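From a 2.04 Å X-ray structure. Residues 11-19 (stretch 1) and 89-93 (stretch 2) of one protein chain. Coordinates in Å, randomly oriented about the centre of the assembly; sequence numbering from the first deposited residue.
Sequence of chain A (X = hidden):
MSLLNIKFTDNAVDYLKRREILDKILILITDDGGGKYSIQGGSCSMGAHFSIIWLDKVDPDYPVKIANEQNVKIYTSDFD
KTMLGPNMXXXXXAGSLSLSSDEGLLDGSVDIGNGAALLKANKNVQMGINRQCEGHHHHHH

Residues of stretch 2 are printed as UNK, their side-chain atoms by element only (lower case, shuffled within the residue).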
ATOM      1  N   ASN A  11      -8.684   0.633 -13.372  1.00 28.66           N
ATOM      2  CA  ASN A  11      -7.612   1.591 -13.610  1.00 28.68           C
ATOM      3  C   ASN A  11      -6.472   1.440 -12.606  1.00 28.58           C
ATOM      4  O   ASN A  11      -5.308   1.651 -12.953  1.00 28.85           O
ATOM      5  CB  ASN A  11      -8.174   3.017 -13.593  1.00 30.45           C
ATOM      6  CG  ASN A  11      -9.129   3.279 -14.754  1.00 33.34           C
ATOM      7  OD1 ASN A  11      -9.398   2.388 -15.563  1.00 36.20           O
ATOM      8  ND2 ASN A  11      -9.644   4.499 -14.839  1.00 35.24           N
ATOM      9  N   ALA A  12      -6.795   1.074 -11.366  1.00 26.68           N
ATOM     10  CA  ALA A  12      -5.763   0.875 -10.355  1.00 25.93           C
ATOM     11  C   ALA A  12      -4.966  -0.379 -10.722  1.00 25.02           C
ATOM     12  O   ALA A  12      -3.735  -0.385 -10.669  1.00 24.87           O
ATOM     13  CB  ALA A  12      -6.387   0.718  -8.973  1.00 24.35           C
ATOM     14  N   VAL A  13      -5.678  -1.439 -11.104  1.00 25.60           N
ATOM     15  CA  VAL A  13      -5.037  -2.694 -11.493  1.00 26.24           C
ATOM     16  C   VAL A  13      -4.109  -2.481 -12.695  1.00 26.14           C
ATOM     17  O   VAL A  13      -2.964  -2.941 -12.700  1.00 25.03           O
ATOM     18  CB  VAL A  13      -6.090  -3.770 -11.857  1.00 27.87           C
ATOM     19  CG1 VAL A  13      -5.422  -4.938 -12.583  1.00 26.40           C
ATOM     20  CG2 VAL A  13      -6.784  -4.257 -10.598  1.00 26.17           C
ATOM     21  N   ASP A  14      -4.609  -1.790 -13.715  1.00 27.49           N
ATOM     22  CA  ASP A  14      -3.802  -1.520 -14.901  1.00 28.62           C
ATOM     23  C   ASP A  14      -2.539  -0.772 -14.514  1.00 27.48           C
ATOM     24  O   ASP A  14      -1.442  -1.119 -14.948  1.00 27.63           O
ATOM     25  CB  ASP A  14      -4.576  -0.682 -15.913  1.00 32.06           C
ATOM     26  CG  ASP A  14      -5.565  -1.500 -16.701  1.00 37.07           C
ATOM     27  OD1 ASP A  14      -5.491  -2.753 -16.650  1.00 40.37           O
ATOM     28  OD2 ASP A  14      -6.415  -0.887 -17.383  1.00 40.56           O
ATOM     29  N   TYR A  15      -2.705   0.254 -13.688  1.00 27.26           N
ATOM     30  CA  TYR A  15      -1.570   1.052 -13.248  1.00 27.66           C
ATOM     31  C   TYR A  15      -0.536   0.192 -12.506  1.00 26.83           C
ATOM     32  O   TYR A  15       0.649   0.207 -12.837  1.00 26.03           O
ATOM     33  CB  TYR A  15      -2.058   2.200 -12.356  1.00 27.13           C
ATOM     34  CG  TYR A  15      -0.939   3.039 -11.782  1.00 27.60           C
ATOM     35  CD1 TYR A  15      -0.199   3.901 -12.586  1.00 27.79           C
ATOM     36  CD2 TYR A  15      -0.595   2.936 -10.435  1.00 28.22           C
ATOM     37  CE1 TYR A  15       0.871   4.646 -12.057  1.00 28.62           C
ATOM     38  CE2 TYR A  15       0.466   3.667  -9.898  1.00 28.54           C
ATOM     39  CZ  TYR A  15       1.197   4.521 -10.715  1.00 28.54           C
ATOM     40  OH  TYR A  15       2.257   5.218 -10.177  1.00 28.80           O
ATOM     41  N   LEU A  16      -0.984  -0.555 -11.503  1.00 27.04           N
ATOM     42  CA  LEU A  16      -0.069  -1.407 -10.748  1.00 27.26           C
ATOM     43  C   LEU A  16       0.696  -2.320 -11.702  1.00 27.93           C
ATOM     44  O   LEU A  16       1.872  -2.617 -11.481  1.00 25.47           O
ATOM     45  CB  LEU A  16      -0.840  -2.226  -9.709  1.00 26.88           C
ATOM     46  CG  LEU A  16      -1.538  -1.361  -8.645  1.00 28.80           C
ATOM     47  CD1 LEU A  16      -2.375  -2.225  -7.713  1.00 30.63           C
ATOM     48  CD2 LEU A  16      -0.499  -0.589  -7.858  1.00 28.15           C
ATOM     49  N   LYS A  17       0.014  -2.751 -12.764  1.00 28.33           N
ATOM     50  CA  LYS A  17       0.610  -3.602 -13.788  1.00 30.18           C
ATOM     51  C   LYS A  17       1.676  -2.846 -14.590  1.00 30.73           C
ATOM     52  O   LYS A  17       2.760  -3.377 -14.837  1.00 29.05           O
ATOM     53  CB  LYS A  17      -0.465  -4.114 -14.747  1.00 31.80           C
ATOM     54  CG  LYS A  17      -1.137  -5.406 -14.325  1.00 34.25           C
ATOM     55  CD  LYS A  17      -2.308  -5.742 -15.267  1.00 34.58           C
ATOM     56  CE  LYS A  17      -2.980  -7.040 -14.865  1.00 35.69           C
ATOM     57  NZ  LYS A  17      -4.298  -7.274 -15.556  1.00 37.52           N
ATOM     58  N   ARG A  18       1.363  -1.619 -15.009  1.00 30.60           N
ATOM     59  CA  ARG A  18       2.318  -0.805 -15.767  1.00 32.29           C
ATOM     60  C   ARG A  18       3.573  -0.573 -14.938  1.00 31.77           C
ATOM     61  O   ARG A  18       4.649  -0.339 -15.477  1.00 31.84           O
ATOM     62  CB  ARG A  18       1.730   0.565 -16.118  1.00 33.28           C
ATOM     63  CG  ARG A  18       0.500   0.533 -17.001  1.00 37.57           C
ATOM     64  CD  ARG A  18       0.102   1.952 -17.421  1.00 39.51           C
ATOM     65  NE  ARG A  18      -1.344   2.143 -17.374  1.00 41.66           N
ATOM     66  CZ  ARG A  18      -1.976   2.836 -16.432  1.00 41.77           C
ATOM     67  NH1 ARG A  18      -1.295   3.415 -15.456  1.00 42.93           N
ATOM     68  NH2 ARG A  18      -3.295   2.943 -16.453  1.00 44.42           N
ATOM     69  N   ARG A  19       3.411  -0.613 -13.619  1.00 31.03           N
ATOM     70  CA  ARG A  19       4.519  -0.414 -12.696  1.00 31.18           C
ATOM     71  C   ARG A  19       5.162  -1.744 -12.292  1.00 29.75           C
ATOM     72  O   ARG A  19       6.094  -1.785 -11.488  1.00 29.57           O
ATOM     73  CB  ARG A  19       4.026   0.364 -11.472  1.00 32.59           C
ATOM     74  CG  ARG A  19       3.743   1.849 -11.775  1.00 34.21           C
ATOM     75  CD  ARG A  19       5.043   2.659 -11.798  1.00 35.91           C
ATOM     76  NE  ARG A  19       5.353   3.198 -10.475  1.00 38.48           N
ATOM     77  CZ  ARG A  19       6.510   3.751 -10.123  1.00 39.72           C
ATOM     78  NH1 ARG A  19       7.515   3.849 -10.986  1.00 39.27           N
ATOM     79  NH2 ARG A  19       6.660   4.218  -8.894  1.00 41.23           N
ATOM     80  N   UNK A  89     -11.279   0.779  -1.230  1.00 22.88           N
ATOM     81  CA  UNK A  89     -11.181   0.757  -2.668  1.00 21.76           C
ATOM     82  C   UNK A  89      -9.961   1.581  -3.060  1.00 21.74           C
ATOM     83  O   UNK A  89      -9.770   2.694  -2.568  1.00 21.75           O
ATOM     84  c   UNK A  89     -12.201   1.555  -4.824  1.00 22.98           C
ATOM     85  c   UNK A  89     -13.655   0.499  -3.077  1.00 23.14           C
ATOM     86  c   UNK A  89     -12.433   1.381  -3.326  1.00 24.37           C
ATOM     87  N   UNK A  90      -9.118   1.015  -3.917  1.00 20.83           N
ATOM     88  CA  UNK A  90      -7.950   1.736  -4.409  1.00 21.96           C
ATOM     89  C   UNK A  90      -8.264   2.057  -5.871  1.00 20.03           C
ATOM     90  O   UNK A  90      -8.605   1.180  -6.653  1.00 20.01           O
ATOM     91  c   UNK A  90      -5.376   1.641  -4.644  1.00 25.83           C
ATOM     92  s   UNK A  90      -4.860   2.847  -3.369  1.00 26.70           S
ATOM     93  c   UNK A  90      -4.062   1.721  -2.144  1.00 28.38           C
ATOM     94  c   UNK A  90      -6.678   0.879  -4.312  1.00 22.11           C
ATOM     95  N   UNK A  91      -8.169   3.329  -6.227  1.00 22.56           N
ATOM     96  CA  UNK A  91      -8.452   3.754  -7.591  1.00 24.44           C
ATOM     97  C   UNK A  91      -7.272   4.539  -8.150  1.00 25.20           C
ATOM     98  O   UNK A  91      -6.342   4.881  -7.417  1.00 26.47           O
ATOM     99  c   UNK A  91      -9.721   4.609  -7.601  1.00 24.53           C
ATOM    100  c   UNK A  91     -10.173   4.971  -8.996  1.00 27.76           C
ATOM    101  o   UNK A  91      -9.936   4.179  -9.935  1.00 26.90           O
ATOM    102  o   UNK A  91     -10.785   6.050  -9.157  1.00 33.33           O
ATOM    103  N   UNK A  92      -7.307   4.808  -9.448  1.00 27.45           N
ATOM    104  CA  UNK A  92      -6.249   5.556 -10.106  1.00 29.30           C
ATOM    105  C   UNK A  92      -6.865   6.489 -11.145  1.00 32.22           C
ATOM    106  O   UNK A  92      -7.602   6.044 -12.015  1.00 31.60           O
ATOM    107  c   UNK A  92      -4.052   5.336 -11.366  1.00 30.02           C
ATOM    108  c   UNK A  92      -3.988   5.701 -12.712  1.00 30.95           C
ATOM    109  c   UNK A  92      -2.910   6.462 -13.209  1.00 31.94           C
ATOM    110  o   UNK A  92      -0.835   7.609 -12.814  1.00 36.04           O
ATOM    111  c   UNK A  92      -1.893   6.853 -12.352  1.00 31.68           C
ATOM    112  c   UNK A  92      -3.015   5.737 -10.530  1.00 29.29           C
ATOM    113  c   UNK A  92      -5.261   4.610 -10.807  1.00 29.38           C
ATOM    114  c   UNK A  92      -1.938   6.493 -11.014  1.00 30.91           C
ATOM    115  N   UNK A  93      -6.573   7.779 -11.041  1.00 36.24           N
ATOM    116  CA  UNK A  93      -7.086   8.771 -11.993  1.00 40.72           C
ATOM    117  C   UNK A  93      -6.424  10.111 -11.700  1.00 40.77           C
ATOM    118  O   UNK A  93      -5.966  10.347 -10.584  1.00 40.63           O
ATOM    119  c   UNK A  93      -8.626   8.877 -11.912  1.00 42.90           C
ATOM    120  n   UNK A  93      -9.403   8.368  -9.677  1.00 47.80           N
ATOM    121  c   UNK A  93      -9.124   9.332 -10.554  1.00 45.83           C
ATOM    122  o   UNK A  93      -9.258  10.533 -10.289  1.00 47.83           O
TER

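Position 89 is the first residue of the stretch; the strand begins earlier. Its side chain has three carbons, one bonded to CA and carrying the other two. It makes no contact with the helix. A fork at CB with no heteroatom is valine, Val89.

Position 90 has three carbons and one sulfur in an unbranched chain. Its backbone O lies 3.2 Å from Ala12 CB. The sulfur lies between the second carbon and the last, a thioether, so the residue is methionine. The side chain of Met90 is buried, and its CA-to-CB bond points toward the helix. The closest contact, however, comes from its backbone O. The strand backbone packs directly on the Ala12 methyl.

Position 91 has two carbons, the second carrying two oxygens. Its CA lies 3.9 Å from Ala12 CB, so the backbone takes part here too. The short carboxylate is aspartate. The CA-to-CB bond of Asp91 points away from the helix, but the end of the side chain comes nearer, with OD1 4.2 Å from Asn11 CB. Asp91 OD1 accepts a weak hydrogen bond within the strand, 2.7 Å from the backbone N of position 92.

Position 92 has one carbon leading to a six-carbon ring that bears one oxygen. Its CB lies 3.8 Å from Ala12 CA, its O lies 3.5 Å from Asn11 CB, and one face of its ring lies against Tyr15. The ring is a phenol, so the residue is tyrosine. Tyr92 has the largest area covered by the other stretch. Its ring stacks on Tyr15, with Tyr92 CZ 3.4 Å from Tyr15 CD1. Arg18 NH1 approaches Tyr92 CE2 at 4.1 Å; the ring carbon lies at the edge of the guanidinium, near its plane.

Position 93 has two carbons, the second carrying one oxygen and one nitrogen. It makes no contact with the helix. This is a carboxamide one carbon from CA, hence asparagine. The CA-to-CB bond of Asn93 points sideways.

The helix and strand axes cross at 73° and approach to 6.5 Å. Ala12 and Tyr92 have the nearest CA atoms, 4.7 Å apart. From there the Tyr92 ring reaches along the helix to Tyr15, one turn after Asn11. The two rings form an offset stack, with centroids 3.9 Å apart and planes at 9°. Tyr15 CB also lies over the Tyr92 ring, 4.0 Å from its centroid, in a CH-pi contact. No hydrogen bond joins the two stretches. The contact rests on close backbone packing at Ala12 and on the stacked tyrosines.

Stretch 2, residues 89-93: VMDYN
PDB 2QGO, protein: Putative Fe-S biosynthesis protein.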